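Local coordinates for protein BauA (Acinetobacter baumannii, PDB 6HCP) that serves as an outer-membrane receptor for ferric preacinetobactin and probably carries the iron-loaded siderophore inward in a TonB-dependent manner, at residues A[310-315]-A[342-347]; A[416-421]-A[447-452]. All blocks are in the same frame, centred on the assembly; numbering follows the deposited sequence.

Contact 1: A[310-315]-A[342-347]; sequences QSTTEY and DVDKKS. With EDO (1,2-ethanediol), chain L; EDO (1,2-ethanediol), chain J.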
loop_
_atom_site.group_PDB
_atom_site.type_symbol
_atom_site.label_atom_id
_atom_site.label_comp_id
_atom_site.label_asym_id
_atom_site.label_seq_id
_atom_site.Cartn_x
_atom_site.Cartn_y
_atom_site.Cartn_z
ATOM N N GLN A 310 3.597 -10.025 -45.505
ATOM C CA GLN A 310 4.216 -8.736 -45.586
ATOM C C GLN A 310 3.798 -7.909 -44.363
ATOM O O GLN A 310 2.704 -8.083 -43.795
ATOM C CB GLN A 310 3.803 -8.026 -46.881
ATOM C CG GLN A 310 2.305 -8.008 -47.078
ATOM C CD GLN A 310 1.917 -7.456 -48.428
ATOM O OE1 GLN A 310 1.011 -6.635 -48.538
ATOM N NE2 GLN A 310 2.645 -7.865 -49.456
ATOM N N SER A 311 4.610 -6.907 -44.047
ATOM C CA SER A 311 4.280 -6.008 -42.991
ATOM C C SER A 311 4.983 -4.686 -43.241
ATOM O O SER A 311 5.965 -4.619 -43.989
ATOM C CB SER A 311 4.632 -6.592 -41.625
ATOM O OG SER A 311 6.037 -6.674 -41.449
ATOM N N THR A 312 4.468 -3.639 -42.598
ATOM C CA THR A 312 5.092 -2.352 -42.597
ATOM C C THR A 312 5.161 -1.853 -41.154
ATOM O O THR A 312 4.234 -2.046 -40.389
ATOM C CB THR A 312 4.325 -1.346 -43.468
ATOM O OG1 THR A 312 3.033 -1.236 -42.872
ATOM C CG2 THR A 312 4.209 -1.771 -44.918
ATOM N N THR A 313 6.238 -1.141 -40.863
ATOM C CA THR A 313 6.472 -0.484 -39.600
ATOM C C THR A 313 6.778 0.982 -39.872
ATOM O O THR A 313 7.604 1.291 -40.717
ATOM C CB THR A 313 7.653 -1.120 -38.860
ATOM O OG1 THR A 313 7.311 -2.477 -38.584
ATOM C CG2 THR A 313 8.033 -0.352 -37.610
ATOM N N GLU A 314 6.149 1.874 -39.103
ATOM C CA GLU A 314 6.513 3.276 -39.080
ATOM C C GLU A 314 6.803 3.665 -37.634
ATOM O O GLU A 314 5.901 3.584 -36.801
ATOM C CB GLU A 314 5.376 4.138 -39.647
ATOM C CG GLU A 314 5.037 3.831 -41.099
ATOM C CD GLU A 314 3.843 4.612 -41.637
ATOM O OE1 GLU A 314 3.307 5.446 -40.898
ATOM O OE2 GLU A 314 3.531 4.455 -42.820
ATOM N N TYR A 315 8.068 4.000 -37.365
ATOM C CA TYR A 315 8.572 4.320 -36.049
ATOM C C TYR A 315 8.930 5.795 -35.999
ATOM O O TYR A 315 9.660 6.274 -36.858
ATOM C CB TYR A 315 9.805 3.486 -35.714
ATOM C CG TYR A 315 10.432 3.775 -34.376
ATOM C CD1 TYR A 315 9.986 3.158 -33.214
ATOM C CD2 TYR A 315 11.545 4.587 -34.279
ATOM C CE1 TYR A 315 10.605 3.389 -31.993
ATOM C CE2 TYR A 315 12.177 4.825 -33.066
ATOM C CZ TYR A 315 11.689 4.243 -31.912
ATOM O OH TYR A 315 12.331 4.468 -30.726
ATOM N N ASP A 342 10.898 3.992 -41.576
ATOM C CA ASP A 342 9.817 3.271 -42.211
ATOM C C ASP A 342 10.418 2.022 -42.848
ATOM O O ASP A 342 11.441 2.132 -43.536
ATOM C CB ASP A 342 9.143 4.101 -43.314
ATOM C CG ASP A 342 8.534 5.415 -42.833
ATOM O OD1 ASP A 342 8.069 5.458 -41.683
ATOM O OD2 ASP A 342 8.694 6.427 -43.548
ATOM N N VAL A 343 9.798 0.869 -42.630
ATOM C CA VAL A 343 10.330 -0.369 -43.203
ATOM C C VAL A 343 9.181 -1.203 -43.781
ATOM O O VAL A 343 8.088 -1.336 -43.187
ATOM C CB VAL A 343 11.227 -1.121 -42.204
ATOM C CG1 VAL A 343 10.684 -1.119 -40.804
ATOM C CG2 VAL A 343 11.595 -2.532 -42.642
ATOM N N ASP A 344 9.404 -1.668 -45.015
ATOM C CA ASP A 344 8.496 -2.552 -45.735
ATOM C C ASP A 344 9.143 -3.937 -45.843
ATOM O O ASP A 344 10.263 -4.064 -46.354
ATOM C CB ASP A 344 8.202 -2.011 -47.138
ATOM C CG ASP A 344 7.338 -0.759 -47.153
ATOM O OD1 ASP A 344 6.531 -0.592 -46.231
ATOM O OD2 ASP A 344 7.477 0.034 -48.094
ATOM N N LYS A 345 8.419 -4.957 -45.374
ATOM C CA LYS A 345 8.928 -6.305 -45.239
ATOM C C LYS A 345 8.078 -7.247 -46.098
ATOM O O LYS A 345 6.860 -7.121 -46.137
ATOM C CB LYS A 345 8.859 -6.743 -43.772
ATOM C CG LYS A 345 9.809 -6.035 -42.818
ATOM C CD LYS A 345 9.389 -6.081 -41.344
ATOM C CE LYS A 345 8.640 -4.815 -40.956
ATOM N NZ LYS A 345 7.624 -5.047 -39.909
ATOM N N LYS A 346 8.728 -8.286 -46.632
ATOM C CA LYS A 346 8.059 -9.414 -47.264
ATOM C C LYS A 346 8.775 -10.705 -46.885
ATOM O O LYS A 346 9.994 -10.718 -46.754
ATOM C CB LYS A 346 8.093 -9.264 -48.791
ATOM C CG LYS A 346 7.344 -8.058 -49.343
ATOM C CD LYS A 346 7.454 -7.945 -50.866
ATOM C CE LYS A 346 7.307 -6.528 -51.384
ATOM N NZ LYS A 346 6.108 -5.862 -50.826
ATOM N N SER A 347 8.023 -11.792 -46.746
ATOM C CA SER A 347 8.608 -13.022 -46.297
ATOM C C SER A 347 7.814 -14.214 -46.834
ATOM O O SER A 347 6.614 -14.146 -47.098
ATOM C CB SER A 347 8.724 -13.063 -44.782
ATOM O OG SER A 347 7.463 -12.876 -44.213
HETATM C C1 EDO L . 9.691 3.170 -47.007
HETATM O O1 EDO L . 8.520 2.427 -47.353
HETATM C C2 EDO L . 10.843 2.187 -46.909
HETATM O O2 EDO L . 10.868 1.320 -48.049
HETATM C C1 EDO J . 16.015 2.725 -32.072
HETATM O O1 EDO J . 17.385 2.592 -32.456
HETATM C C2 EDO J . 15.982 3.388 -30.706
HETATM O O2 EDO J . 15.231 4.610 -30.730
HETATM O O HOH W 1 8.210 6.873 -39.348
#

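Contact 2: A[416-421]-A[447-452]; sequences STLSTS and VKATSS. With EDO (1,2-ethanediol), chain N.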
loop_
_atom_site.group_PDB
_atom_site.type_symbol
_atom_site.label_atom_id
_atom_site.label_comp_id
_atom_site.label_asym_id
_atom_site.label_seq_id
_atom_site.Cartn_x
_atom_site.Cartn_y
_atom_site.Cartn_z
ATOM N N SER A 416 18.127 1.713 -46.815
ATOM C CA SER A 416 18.838 0.459 -46.547
ATOM C C SER A 416 17.938 -0.716 -46.913
ATOM O O SER A 416 16.725 -0.555 -47.071
ATOM C CB SER A 416 19.325 0.391 -45.125
ATOM O OG SER A 416 18.230 0.464 -44.214
ATOM N N THR A 417 18.561 -1.878 -47.153
ATOM C CA THR A 417 17.853 -3.085 -47.479
ATOM C C THR A 417 18.529 -4.255 -46.761
ATOM O O THR A 417 19.715 -4.217 -46.441
ATOM C CB THR A 417 17.782 -3.370 -48.990
ATOM O OG1 THR A 417 19.054 -3.871 -49.401
ATOM C CG2 THR A 417 17.402 -2.158 -49.813
ATOM N N LEU A 418 17.733 -5.304 -46.543
ATOM C CA LEU A 418 18.184 -6.560 -46.039
ATOM C C LEU A 418 17.436 -7.664 -46.783
ATOM O O LEU A 418 16.217 -7.597 -46.993
ATOM C CB LEU A 418 17.892 -6.650 -44.540
ATOM C CG LEU A 418 18.374 -7.932 -43.851
ATOM C CD1 LEU A 418 19.875 -8.075 -43.972
ATOM C CD2 LEU A 418 17.965 -7.922 -42.372
ATOM N N SER A 419 18.196 -8.664 -47.226
ATOM C CA SER A 419 17.658 -9.804 -47.954
ATOM C C SER A 419 18.268 -11.081 -47.385
ATOM O O SER A 419 19.488 -11.147 -47.179
ATOM C CB SER A 419 17.951 -9.694 -49.431
ATOM O OG SER A 419 17.253 -8.607 -49.997
ATOM N N THR A 420 17.418 -12.082 -47.135
ATOM C CA THR A 420 17.882 -13.385 -46.662
ATOM C C THR A 420 17.110 -14.484 -47.382
ATOM O O THR A 420 15.969 -14.296 -47.833
ATOM C CB THR A 420 17.714 -13.576 -45.148
ATOM O OG1 THR A 420 16.320 -13.642 -44.836
ATOM C CG2 THR A 420 18.342 -12.481 -44.325
ATOM N N SER A 421 17.789 -15.611 -47.601
ATOM C CA SER A 421 17.114 -16.771 -48.166
ATOM C C SER A 421 17.757 -18.032 -47.588
ATOM O O SER A 421 18.903 -17.984 -47.107
ATOM C CB SER A 421 17.188 -16.749 -49.656
ATOM O OG SER A 421 18.524 -16.993 -50.050
ATOM N N VAL A 447 22.577 -14.101 -46.922
ATOM C CA VAL A 447 22.169 -12.771 -46.465
ATOM C C VAL A 447 22.939 -11.706 -47.251
ATOM O O VAL A 447 24.138 -11.855 -47.530
ATOM C CB VAL A 447 22.404 -12.613 -44.956
ATOM C CG1 VAL A 447 23.850 -12.818 -44.590
ATOM C CG2 VAL A 447 21.914 -11.273 -44.444
ATOM N N LYS A 448 22.245 -10.601 -47.535
ATOM C CA LYS A 448 22.864 -9.421 -48.090
ATOM C C LYS A 448 22.188 -8.177 -47.507
ATOM O O LYS A 448 20.977 -8.064 -47.580
ATOM C CB LYS A 448 22.718 -9.394 -49.615
ATOM C CG LYS A 448 23.455 -8.247 -50.288
ATOM C CD LYS A 448 23.418 -8.292 -51.797
ATOM C CE LYS A 448 24.184 -7.124 -52.381
ATOM N NZ LYS A 448 24.066 -7.070 -53.852
ATOM N N ALA A 449 23.013 -7.205 -47.109
ATOM C CA ALA A 449 22.543 -5.877 -46.668
ATOM C C ALA A 449 23.125 -4.801 -47.588
ATOM O O ALA A 449 24.294 -4.895 -48.029
ATOM C CB ALA A 449 22.932 -5.624 -45.222
ATOM N N THR A 450 22.357 -3.721 -47.767
ATOM C CA THR A 450 22.848 -2.526 -48.441
ATOM C C THR A 450 22.458 -1.280 -47.647
ATOM O O THR A 450 21.470 -1.281 -46.908
ATOM C CB THR A 450 22.328 -2.414 -49.872
ATOM O OG1 THR A 450 20.930 -2.096 -49.834
ATOM C CG2 THR A 450 22.561 -3.680 -50.672
ATOM N N SER A 451 23.217 -0.205 -47.877
ATOM C CA SER A 451 22.901 1.127 -47.367
ATOM C C SER A 451 23.320 2.190 -48.391
ATOM O O SER A 451 24.411 2.129 -48.931
ATOM C CB SER A 451 23.591 1.353 -46.061
ATOM O OG SER A 451 23.570 2.732 -45.728
ATOM N N SER A 452 22.458 3.180 -48.610
ATOM C CA SER A 452 22.677 4.219 -49.626
ATOM C C SER A 452 23.835 5.147 -49.241
ATOM O O SER A 452 24.294 5.889 -50.095
ATOM C CB SER A 452 21.432 5.020 -49.877
ATOM O OG SER A 452 21.127 5.817 -48.739
HETATM C C1 EDO N . 20.576 -12.781 -50.246
HETATM O O1 EDO N . 20.516 -12.068 -51.477
HETATM C C2 EDO N . 19.238 -13.477 -50.081
HETATM O O2 EDO N . 18.932 -14.193 -51.282
HETATM O O HOH W 2 19.787 -6.412 -49.546
#

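Contact 1: A[310-315]-A[342-347]
The carboxylates of Glu314 and Asp342 are turned 54° apart, and Asp342 presents one oxygen to its neighbour's aliphatic stem: OD1 lies 3.5 Å from Glu314 CG. The acid groups themselves stay apart, with Glu314 OE2 4.8 Å from Asp342 OD1. A water hydrogen-bonded to Asp342 OD1 (2.7 Å) and to the Tyr315 carbonyl O bridges the two strands. The ring of Tyr315 is turned away from 342-347, meeting Tyr128 edge-to-face and Phe341 with nearly parallel planes.

The face carrying Ser311, Thr313, Val343 and Lys345 is dominated by the lysine. Its chain starts with CG anti to the carbonyl carbon (chi1 -69°), then bends at its last two torsions to bring NZ over to the hydroxyls of the partner strand. There NZ donates to Ser311 OG at 2.7 Å and to Thr313 OG1 at 2.9 Å. Each hydroxyl has a further partner, Gly123 O for Ser311 and Asp287 OD1 for Thr313. Beside this, Val343 CG1 packs 3.6 Å from Thr313 CB.

Ser311 with Lys345 and Thr313 with Val343 are the antiparallel hydrogen-bonded pairs here, joining 302-318 and 331-358 as neighbouring strands of the TonB-dependent receptor barrel. The lysine's face turns to Gly123 and Phe127 of the plug domain. Small hydroxyl residues suit the lysine's landing place, being short enough to admit NZ while both accepting and donating. The buried ammonium is thus gripped by two oxygens, and nearby Asp287 probably helps to stabilise its charge.

Contact 2: A[416-421]-A[447-452]
Thr417 and Thr450 face each other in the antiparallel hairpin formed by strands 412-431 and 436-451, part of the transmembrane-type beta barrel of TonB-dependent receptors. The backbone bonds come first. Thr417 and Thr450 form one hydrogen-bonded pair, Ser419 and Lys448 the next, each with two N-H to O=C bonds. In the threonine pair the donors sit well off the carbonyl planes, Thr417 N being tilted 34° from that of Thr450. CA-H groups add weaker contacts, such as Val447 CA to Ser419 O at 3.2 Å.

Apolar contacts fill the middle of the face that also carries Ser416 and Ser451. Leu418 has CG anti to the backbone N (chi1 -178°), and beyond it the CD1 methyl reaches over to the partner strand, 3.8 Å from Val447 CG2 and 4.1 Å from Ala449 CB. Thr420 turns its methyl, not its hydroxyl, to the same valine, with CG2 3.8 Å from Val447 CG2. One valine methyl, CG2, thus touches both Leu418 CD1 and Thr420 CG2, and the small Ala449 lets the leucine tip approach. Val447 also touches Met151 of a loop.

The other face, of Thr417, Ser419, Lys448 and Thr450, is polar. In the modelled one of two conformers the Ser419 hydroxyl bonds to Asn373 OD1 on the adjoining strand, and the fully extended Lys448 projects its amino group beyond the strand pair. At the far end of the pair, an ethanediol bonds to Ser421 OG. A water donates to Lys448 O at 2.8 Å and also bonds Thr417 OG1. Both residues of the threonine pair are beta-branched, and their hydroxyls meet in a side-chain hydrogen bond, Thr417 OG1 to Thr450 OG1, of only 2.6 Å.

Both contacts belong to the same barrel wall, their centres 14 Å apart and their nearest atoms about 7 Å apart. Strand 361-381 fills the interval, pairing with strand 331-358 of contact 1 on one edge and with strand 412-431 of contact 2 on the other. Its residues bridge the two: His374 touches Val343 and Lys345 as well as Leu418, Tyr372 touches Lys345 and Thr420, and Gln376 touches Val343 and Ser416. The shared face meets loop residues of the plug domain, Gly123 and Phe127 at contact 1 and Met151 at contact 2. It is polar at Lys345 but apolar around Leu418 and Val447.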